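PDB 6ZYV: CIR protein from Plasmodium chabaudi chabaudi, which is of unknown function but belongs to the PIR family of variant antigens, probably displayed by Plasmodium parasites at the surface of infected red blood cells. Local coordinates for residues D6-K9 with Y10-K13; G62-W65 with L66-F70. The protein carries 5 engineered substitutions. All blocks are in the same frame, centred on the assembly; numbering follows the deposited sequence.

Contact 1. Residues D6-K9 with Y10-K13; sequences DNLK and YVCK
Lys9 and Tyr10 lie side by side and point the same way. The lysine chain is fully extended, with CG anti to the backbone N (chi1 177°). This carries its methylene groups along the tyrosine, and CD rests over one ring face, 4.1 Å from Tyr10 CZ. The two polar ends finish near each other, with Lys9 NZ 3.9 Å from Tyr10 OH. On the buried side, Leu8 reaches Val11 obliquely through CD2, which lies 4.0 Å from Val11 CB. Leu8 CB also packs against the sulfur of Cys12. Asn7 and Val11 run alongside each other, pointing the same way, with Asn7 OD1 4.0 Å from Val11 CG2. The carbonyl oxygen of Asn7 accepts two bonds. Val11 N donates to Asn7 O over 3.0 Å, in the carbonyl plane. Tyr10 N approaches the same oxygen from above that plane at 3.1 Å, and its bond is more bent. Cys12 N then bonds Leu8 O at 2.9 Å. Outside the segments, Leu8 packs on Phe161 and Leu164, and Lys13 forms a salt bridge with Asp172. This is the N-terminal part of an amphipathic helix, linked by the Cys12-Cys165 disulfide to helix 154-174 within the all-helical PIR ectodomain.

Contact 2. Residues G62-W65 with L66-F70; sequences GFIW and LLVMF
Trp65 and Met69 meet one turn apart on an alpha helix, in a Met-aromatic contact of i to i+4 spacing. Met69 CG makes the close approach over one indole face, 3.5 Å from the centroid of the six-membered ring and 12° off its normal, a CH-pi contact. Bends at chi2 and chi3 (-60° and -62°) lead SD and the terminal methyl off to one side and away from the ring. SD lies obliquely, 4.5 Å from the same centroid. Met69 is partly exposed, so this is the side nearer solvent, yet the packing is close. Leu37 touches the tryptophan and Asp14 touches the methionine.

The other side is buried. Leu67 CD1 comes 3.6 Å from Phe63 CE2, approaching the ring obliquely. The phenylalanine ring also meets Tyr114 nearly at right angles, and Ala91 of helix 81-101 touches both Phe63 and Leu67. Ile64 and Val68 are the loose pair, although both are buried: their methyl groups stand 4.3 Å apart, CG2 to CG2. Four successive i to i+4 backbone bonds join the segments, from Leu66 N to Gly62 O through to Met69 N to Trp65 O. The last of them, Met69 N to Trp65 O, measures 2.9 Å.

Contacts 1 and 2 lie on helices that follow each other in the chain, 8-20 and 55-71. Their centres are about 13 Å apart, and each is about 10 Å from the centre of the chain. They touch directly where Phe70 CE1 packs 3.8 Å from Val11 CA. Further along helix 8-20, Asp14 and Ile18 touch Leu66, so the two helices pack together over more than one turn. Helix 81-101 is a shared neighbour: Tyr90 touches Asn7 and Leu8 of contact 1 and Phe70 of contact 2. Contact 1 also reaches helix 154-174, whereas contact 2 faces helix 122-127 through Ile64, Leu67 and Val68.

Contact 1. Residues D6-K9 with Y10-K13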
# COMPACT_ATOMS: atom_id res chain seq x y z
N ASP A 6 -14.97 -1.19 0.09
CA ASP A 6 -14.55 0.13 0.56
C ASP A 6 -13.28 0.09 1.43
O ASP A 6 -13.01 1.04 2.16
CB ASP A 6 -15.72 0.79 1.33
CG ASP A 6 -15.63 2.30 1.52
OD1 ASP A 6 -14.95 2.97 0.70
OD2 ASP A 6 -16.24 2.82 2.50
N ASN A 7 -12.49 -1.00 1.33
CA ASN A 7 -11.26 -1.24 2.09
C ASN A 7 -10.24 -0.12 1.96
O ASN A 7 -9.49 0.10 2.91
CB ASN A 7 -10.63 -2.59 1.72
CG ASN A 7 -10.09 -2.69 0.31
OD1 ASN A 7 -9.03 -2.13 -0.03
ND2 ASN A 7 -10.80 -3.38 -0.56
N LEU A 8 -10.20 0.57 0.80
CA LEU A 8 -9.22 1.65 0.59
C LEU A 8 -9.41 2.80 1.53
O LEU A 8 -8.43 3.47 1.85
CB LEU A 8 -9.13 2.15 -0.85
CG LEU A 8 -8.38 1.30 -1.84
CD1 LEU A 8 -8.13 2.05 -3.10
CD2 LEU A 8 -7.02 0.89 -1.32
N LYS A 9 -10.61 3.00 2.06
CA LYS A 9 -10.91 4.02 3.06
C LYS A 9 -9.93 3.86 4.26
O LYS A 9 -9.32 4.84 4.68
CB LYS A 9 -12.37 3.85 3.53
CG LYS A 9 -12.80 4.79 4.64
CD LYS A 9 -14.25 4.52 5.02
CE LYS A 9 -14.77 5.47 6.08
NZ LYS A 9 -16.12 5.08 6.57
N TYR A 10 -9.68 2.61 4.67
CA TYR A 10 -8.80 2.30 5.78
C TYR A 10 -7.36 2.11 5.35
O TYR A 10 -6.47 2.59 6.04
CB TYR A 10 -9.30 1.06 6.55
CG TYR A 10 -10.70 1.25 7.06
CD1 TYR A 10 -10.98 2.22 8.01
CD2 TYR A 10 -11.77 0.54 6.51
CE1 TYR A 10 -12.28 2.42 8.47
CE2 TYR A 10 -13.07 0.77 6.91
CZ TYR A 10 -13.33 1.70 7.91
OH TYR A 10 -14.63 1.89 8.32
N VAL A 11 -7.11 1.43 4.22
CA VAL A 11 -5.75 1.21 3.70
C VAL A 11 -5.03 2.53 3.48
O VAL A 11 -3.89 2.69 3.94
CB VAL A 11 -5.82 0.36 2.42
CG1 VAL A 11 -4.47 0.30 1.69
CG2 VAL A 11 -6.33 -1.04 2.73
N CYS A 12 -5.71 3.51 2.85
CA CYS A 12 -5.16 4.85 2.57
C CYS A 12 -4.85 5.61 3.85
O CYS A 12 -3.83 6.30 3.95
CB CYS A 12 -6.09 5.64 1.65
SG CYS A 12 -6.22 4.96 -0.03
N LYS A 13 -5.70 5.46 4.85
CA LYS A 13 -5.54 6.08 6.15
C LYS A 13 -4.35 5.48 6.88
O LYS A 13 -3.52 6.21 7.41
CB LYS A 13 -6.84 5.84 6.95
CG LYS A 13 -7.22 6.87 7.98
CD LYS A 13 -8.75 7.01 8.00
CE LYS A 13 -9.36 7.19 9.36
NZ LYS A 13 -10.85 7.28 9.25

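Contact 2. Residues G62-W65 with L66-F70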
# COMPACT_ATOMS: atom_id res chain seq x y z
N GLY A 62 7.09 -0.87 10.97
CA GLY A 62 6.04 -0.15 10.26
C GLY A 62 5.27 -1.02 9.29
O GLY A 62 4.06 -0.88 9.14
N PHE A 63 5.97 -1.95 8.65
CA PHE A 63 5.39 -2.90 7.71
C PHE A 63 4.49 -3.90 8.46
O PHE A 63 3.40 -4.20 7.98
CB PHE A 63 6.50 -3.63 6.94
CG PHE A 63 6.00 -4.69 6.00
CD1 PHE A 63 5.54 -4.36 4.73
CD2 PHE A 63 5.98 -6.03 6.38
CE1 PHE A 63 5.07 -5.35 3.87
CE2 PHE A 63 5.51 -7.00 5.53
CZ PHE A 63 5.05 -6.65 4.28
N ILE A 64 4.95 -4.41 9.60
CA ILE A 64 4.19 -5.34 10.43
C ILE A 64 2.96 -4.64 11.01
O ILE A 64 1.86 -5.18 10.95
CB ILE A 64 5.07 -5.97 11.51
CG1 ILE A 64 6.14 -6.85 10.84
CG2 ILE A 64 4.25 -6.76 12.53
CD1 ILE A 64 7.26 -7.19 11.76
N TRP A 65 3.12 -3.38 11.46
CA TRP A 65 2.00 -2.59 11.92
C TRP A 65 0.91 -2.46 10.81
O TRP A 65 -0.25 -2.68 11.10
CB TRP A 65 2.47 -1.20 12.39
CG TRP A 65 1.36 -0.35 12.94
CD1 TRP A 65 0.91 -0.31 14.23
CD2 TRP A 65 0.56 0.58 12.21
NE1 TRP A 65 -0.13 0.58 14.34
CE2 TRP A 65 -0.39 1.12 13.10
CE3 TRP A 65 0.53 0.98 10.87
CZ2 TRP A 65 -1.31 2.09 12.71
CZ3 TRP A 65 -0.42 1.90 10.48
CH2 TRP A 65 -1.30 2.47 11.40
N LEU A 66 1.32 -2.22 9.54
CA LEU A 66 0.42 -2.14 8.39
C LEU A 66 -0.35 -3.40 8.21
O LEU A 66 -1.56 -3.32 8.07
CB LEU A 66 1.18 -1.88 7.06
CG LEU A 66 1.31 -0.45 6.55
CD1 LEU A 66 1.72 -0.48 5.06
CD2 LEU A 66 0.01 0.37 6.79
N LEU A 67 0.34 -4.55 8.13
CA LEU A 67 -0.31 -5.85 7.97
C LEU A 67 -1.28 -6.14 9.09
O LEU A 67 -2.35 -6.66 8.83
CB LEU A 67 0.73 -6.98 7.90
CG LEU A 67 1.47 -7.17 6.59
CD1 LEU A 67 2.43 -8.38 6.71
CD2 LEU A 67 0.49 -7.38 5.43
N VAL A 68 -0.91 -5.81 10.34
CA VAL A 68 -1.79 -6.02 11.48
C VAL A 68 -3.08 -5.16 11.32
O VAL A 68 -4.19 -5.67 11.46
CB VAL A 68 -1.06 -5.77 12.81
CG1 VAL A 68 -2.04 -5.66 13.98
CG2 VAL A 68 -0.04 -6.88 13.09
N MET A 69 -2.92 -3.89 10.95
CA MET A 69 -4.05 -2.99 10.74
C MET A 69 -4.93 -3.43 9.59
O MET A 69 -6.13 -3.34 9.71
CB MET A 69 -3.58 -1.55 10.49
CG MET A 69 -2.97 -0.91 11.70
SD MET A 69 -4.08 -0.78 13.12
CE MET A 69 -5.38 0.29 12.43
N PHE A 70 -4.34 -3.87 8.47
CA PHE A 70 -5.12 -4.31 7.31
C PHE A 70 -5.96 -5.54 7.67
O PHE A 70 -7.10 -5.63 7.24
CB PHE A 70 -4.21 -4.64 6.10
CG PHE A 70 -3.49 -3.49 5.44
CD1 PHE A 70 -3.80 -2.18 5.76
CD2 PHE A 70 -2.47 -3.72 4.52
CE1 PHE A 70 -3.11 -1.13 5.17
CE2 PHE A 70 -1.81 -2.67 3.90
CZ PHE A 70 -2.13 -1.38 4.23